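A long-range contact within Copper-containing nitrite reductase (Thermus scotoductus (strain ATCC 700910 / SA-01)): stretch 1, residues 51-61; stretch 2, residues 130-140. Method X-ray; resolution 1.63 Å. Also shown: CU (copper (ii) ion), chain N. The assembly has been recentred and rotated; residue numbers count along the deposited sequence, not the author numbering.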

# COMPACT_ATOMS: atom_id res chain seq x y z
N PRO C 51 -17.50 -6.24 12.98
CA PRO C 51 -17.59 -5.03 13.81
C PRO C 51 -18.58 -5.13 14.97
O PRO C 51 -19.51 -5.96 14.95
CB PRO C 51 -18.07 -3.96 12.84
CG PRO C 51 -18.64 -4.69 11.66
CD PRO C 51 -17.87 -5.99 11.59
N GLY C 52 -18.36 -4.28 15.97
CA GLY C 52 -19.17 -4.29 17.18
C GLY C 52 -20.58 -3.70 17.01
O GLY C 52 -21.00 -3.38 15.89
N PRO C 53 -21.32 -3.56 18.12
CA PRO C 53 -22.66 -2.97 18.11
C PRO C 53 -22.71 -1.64 17.39
O PRO C 53 -21.85 -0.81 17.60
CB PRO C 53 -22.95 -2.76 19.62
CG PRO C 53 -22.22 -3.89 20.25
CD PRO C 53 -20.91 -3.90 19.50
N MET C 54 -23.69 -1.46 16.53
CA MET C 54 -23.89 -0.21 15.81
C MET C 54 -24.79 0.69 16.62
O MET C 54 -25.88 0.26 17.02
CB MET C 54 -24.53 -0.48 14.43
CG MET C 54 -24.76 0.80 13.61
SD MET C 54 -25.56 0.52 12.00
CE MET C 54 -27.28 0.30 12.51
N LEU C 55 -24.35 1.94 16.85
CA LEU C 55 -25.09 2.94 17.62
C LEU C 55 -25.63 4.01 16.71
O LEU C 55 -24.90 4.50 15.85
CB LEU C 55 -24.17 3.59 18.67
CG LEU C 55 -23.14 2.68 19.35
CD1 LEU C 55 -22.29 3.48 20.36
CD2 LEU C 55 -23.77 1.47 20.02
N VAL C 56 -26.91 4.36 16.85
CA VAL C 56 -27.52 5.41 16.03
C VAL C 56 -28.25 6.40 16.95
O VAL C 56 -29.09 5.99 17.75
CB VAL C 56 -28.54 4.83 15.02
CG1 VAL C 56 -29.19 5.94 14.20
CG2 VAL C 56 -27.87 3.81 14.11
N VAL C 57 -27.92 7.68 16.80
CA VAL C 57 -28.54 8.76 17.55
C VAL C 57 -28.89 9.89 16.60
O VAL C 57 -28.56 9.84 15.40
CB VAL C 57 -27.65 9.27 18.71
CG1 VAL C 57 -27.19 8.11 19.58
CG2 VAL C 57 -26.45 10.07 18.19
N GLU C 58 -29.59 10.89 17.14
CA GLU C 58 -29.93 12.11 16.41
C GLU C 58 -28.99 13.24 16.82
O GLU C 58 -28.52 13.26 17.97
CB GLU C 58 -31.40 12.53 16.68
CG GLU C 58 -32.44 11.46 16.36
CD GLU C 58 -32.59 11.11 14.87
OE1 GLU C 58 -32.59 9.90 14.52
OE2 GLU C 58 -32.71 12.03 14.04
N GLU C 59 -28.75 14.17 15.89
CA GLU C 59 -27.98 15.39 16.14
C GLU C 59 -28.55 16.18 17.34
O GLU C 59 -29.77 16.42 17.41
CB GLU C 59 -27.93 16.28 14.91
CG GLU C 59 -27.10 17.57 15.08
CD GLU C 59 -27.02 18.44 13.84
OE1 GLU C 59 -27.55 18.05 12.77
OE2 GLU C 59 -26.44 19.53 13.94
N GLY C 60 -27.68 16.56 18.26
CA GLY C 60 -28.10 17.24 19.50
C GLY C 60 -28.44 16.32 20.67
O GLY C 60 -28.61 16.82 21.78
N ASP C 61 -28.54 15.00 20.47
CA ASP C 61 -28.77 14.08 21.60
C ASP C 61 -27.63 14.08 22.60
O ASP C 61 -26.45 14.32 22.26
CB ASP C 61 -28.99 12.63 21.14
CG ASP C 61 -30.35 12.41 20.48
OD1 ASP C 61 -31.20 13.33 20.47
OD2 ASP C 61 -30.56 11.30 19.94
N GLN C 130 -11.43 -4.75 17.35
CA GLN C 130 -12.19 -3.90 18.26
C GLN C 130 -12.55 -2.56 17.65
O GLN C 130 -11.88 -1.54 17.87
CB GLN C 130 -11.44 -3.68 19.60
CG GLN C 130 -11.73 -4.71 20.67
CD GLN C 130 -10.94 -4.52 22.00
OE1 GLN C 130 -9.74 -4.12 22.06
NE2 GLN C 130 -11.64 -4.84 23.08
N PHE C 131 -13.61 -2.57 16.84
CA PHE C 131 -14.11 -1.34 16.19
C PHE C 131 -15.59 -1.45 15.86
O PHE C 131 -16.12 -2.56 15.84
CB PHE C 131 -13.32 -1.04 14.89
CG PHE C 131 -13.09 -2.25 14.04
CD1 PHE C 131 -14.12 -2.80 13.28
CD2 PHE C 131 -11.85 -2.86 14.01
CE1 PHE C 131 -13.91 -3.94 12.51
CE2 PHE C 131 -11.64 -3.99 13.25
CZ PHE C 131 -12.68 -4.54 12.49
N GLY C 132 -16.23 -0.30 15.62
CA GLY C 132 -17.61 -0.22 15.17
C GLY C 132 -18.01 1.17 14.69
O GLY C 132 -17.14 2.05 14.54
N MET C 133 -19.30 1.36 14.43
CA MET C 133 -19.88 2.61 13.91
C MET C 133 -20.87 3.28 14.87
O MET C 133 -21.71 2.60 15.47
CB MET C 133 -20.62 2.31 12.57
CG MET C 133 -21.38 3.46 11.89
SD MET C 133 -22.41 2.96 10.46
CE MET C 133 -21.19 2.28 9.30
N ILE C 134 -20.81 4.62 14.95
CA ILE C 134 -21.86 5.44 15.55
C ILE C 134 -22.28 6.46 14.51
O ILE C 134 -21.43 7.16 13.94
CB ILE C 134 -21.51 6.11 16.92
CG1 ILE C 134 -22.65 7.07 17.37
CG2 ILE C 134 -20.21 6.87 16.89
CD1 ILE C 134 -22.58 7.48 18.82
N VAL C 135 -23.59 6.49 14.24
CA VAL C 135 -24.22 7.41 13.31
C VAL C 135 -24.98 8.50 14.07
O VAL C 135 -25.75 8.20 15.01
CB VAL C 135 -25.26 6.69 12.40
CG1 VAL C 135 -25.91 7.67 11.43
CG2 VAL C 135 -24.60 5.55 11.62
N VAL C 136 -24.77 9.73 13.63
CA VAL C 136 -25.47 10.94 14.11
C VAL C 136 -26.28 11.51 12.96
O VAL C 136 -25.76 12.14 12.05
CB VAL C 136 -24.48 12.00 14.68
CG1 VAL C 136 -25.24 13.21 15.24
CG2 VAL C 136 -23.60 11.40 15.76
N GLU C 137 -27.59 11.27 12.99
CA GLU C 137 -28.49 11.70 11.90
C GLU C 137 -28.70 13.21 11.97
O GLU C 137 -29.10 13.70 13.03
CB GLU C 137 -29.90 11.10 12.07
CG GLU C 137 -30.21 9.86 11.29
CD GLU C 137 -29.94 9.91 9.77
OE1 GLU C 137 -29.30 8.97 9.35
OE2 GLU C 137 -30.40 10.78 9.00
N PRO C 138 -28.51 13.93 10.84
CA PRO C 138 -28.61 15.38 10.86
C PRO C 138 -30.04 15.90 11.00
O PRO C 138 -30.99 15.24 10.56
CB PRO C 138 -28.07 15.80 9.50
CG PRO C 138 -28.35 14.63 8.61
CD PRO C 138 -28.17 13.43 9.49
N LYS C 139 -30.17 17.09 11.58
CA LYS C 139 -31.44 17.78 11.61
C LYS C 139 -31.78 18.25 10.21
O LYS C 139 -32.90 18.12 9.79
CB LYS C 139 -31.41 18.99 12.56
CG LYS C 139 -31.20 18.63 14.03
CD LYS C 139 -32.19 19.34 14.96
CE LYS C 139 -31.93 18.98 16.42
NZ LYS C 139 -30.73 19.68 16.97
N GLU C 140 -30.80 18.80 9.49
CA GLU C 140 -30.96 19.15 8.07
C GLU C 140 -31.11 17.87 7.25
O GLU C 140 -30.21 17.02 7.28
CB GLU C 140 -29.75 19.96 7.57
CG GLU C 140 -29.77 20.30 6.07
CD GLU C 140 -28.50 20.98 5.56
OE1 GLU C 140 -27.58 21.29 6.36
OE2 GLU C 140 -28.42 21.19 4.34
CU CU N . -8.63 -3.39 23.60
O HOH W 1 -20.85 -1.09 14.38
O HOH W 2 -31.84 14.41 13.44
O HOH W 3 -28.10 19.43 10.50

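What fills the apolar centre of the contact? Two neighbouring strands, one ending at E58 and the other running from F131 to E137, run in the same direction with an angle of only 16° between them, so residues at matching positions sit side by side and send their side chains to the same face of the sheet. On the face that carries L55, V57, I134 and V136, CB of L55 packs against CG1 of I134 at 4.0 Å, and CG2 of V57 meets CG2 of V136 at the same distance of 4.0 Å. V56 and V135 pair on the reverse face, where CG2 of V56 lies 4.2 Å from CB of V135. The packing continues toward the start of the stretches: the sulfur SD of M54 comes to 4.3 Å from SD of M133, and CB of P51 rests 4.1 Å from CD1 of F131.

What holds these side chains in register? The backbone does, through the ladder expected of parallel strands, in which a residue of one strand bonds to two residues of the other that lie two positions apart. L55 donates from N to O of M133 (3.1 Å) and accepts at O from N of V135 (2.9 Å). V57 repeats the pattern two residues on, its N reaching O of V135 at 2.9 Å and its O receiving N of E137 at 3.0 Å. These four bonds are nearly straight, with angles of 166° to 174° at the hydrogen. Between the rungs, CA-H...O contacts add to the fit, the shortest being CA of I134 to O of L55 at 3.2 Å.

How does the pairing change before the regular ladder begins? N of G52 still bonds O of F131 at 2.8 Å, but P53 has no amide hydrogen to offer and its CA-to-CB bond points away from the other stretch. A water links the two stretches here, donating to O of G52 at 2.7 Å and accepting from N of M133 at 2.9 Å. The water thus spans a place where the two backbone groups do not bond directly.

What closes the contact at its polar edge? The ladder's last rung runs from N of E59 to O of E137, 2.9 Å, and beyond it the side chain of E59 takes over. Its CA-to-CB bond points toward stretch 2, and the extended chain, with chi1 and chi2 both t, brings OE1 to 3.0 Å from N of K139, an amide just past the strand. A second water donates to that same OE1 of E59 at 2.7 Å and accepts from N of E140 at 3.0 Å, so one carboxylate oxygen serves two successive amides, one directly and one through water. K139 answers with a weak hydrogen bond from NZ to O of E59 at 3.4 Å. Stretch 1 meanwhile turns at a type II turn from E58 to D61, closed by N of D61 to O of E58 at 3.0 Å and braced by N of E58 to OD2 of D61, also 3.0 Å.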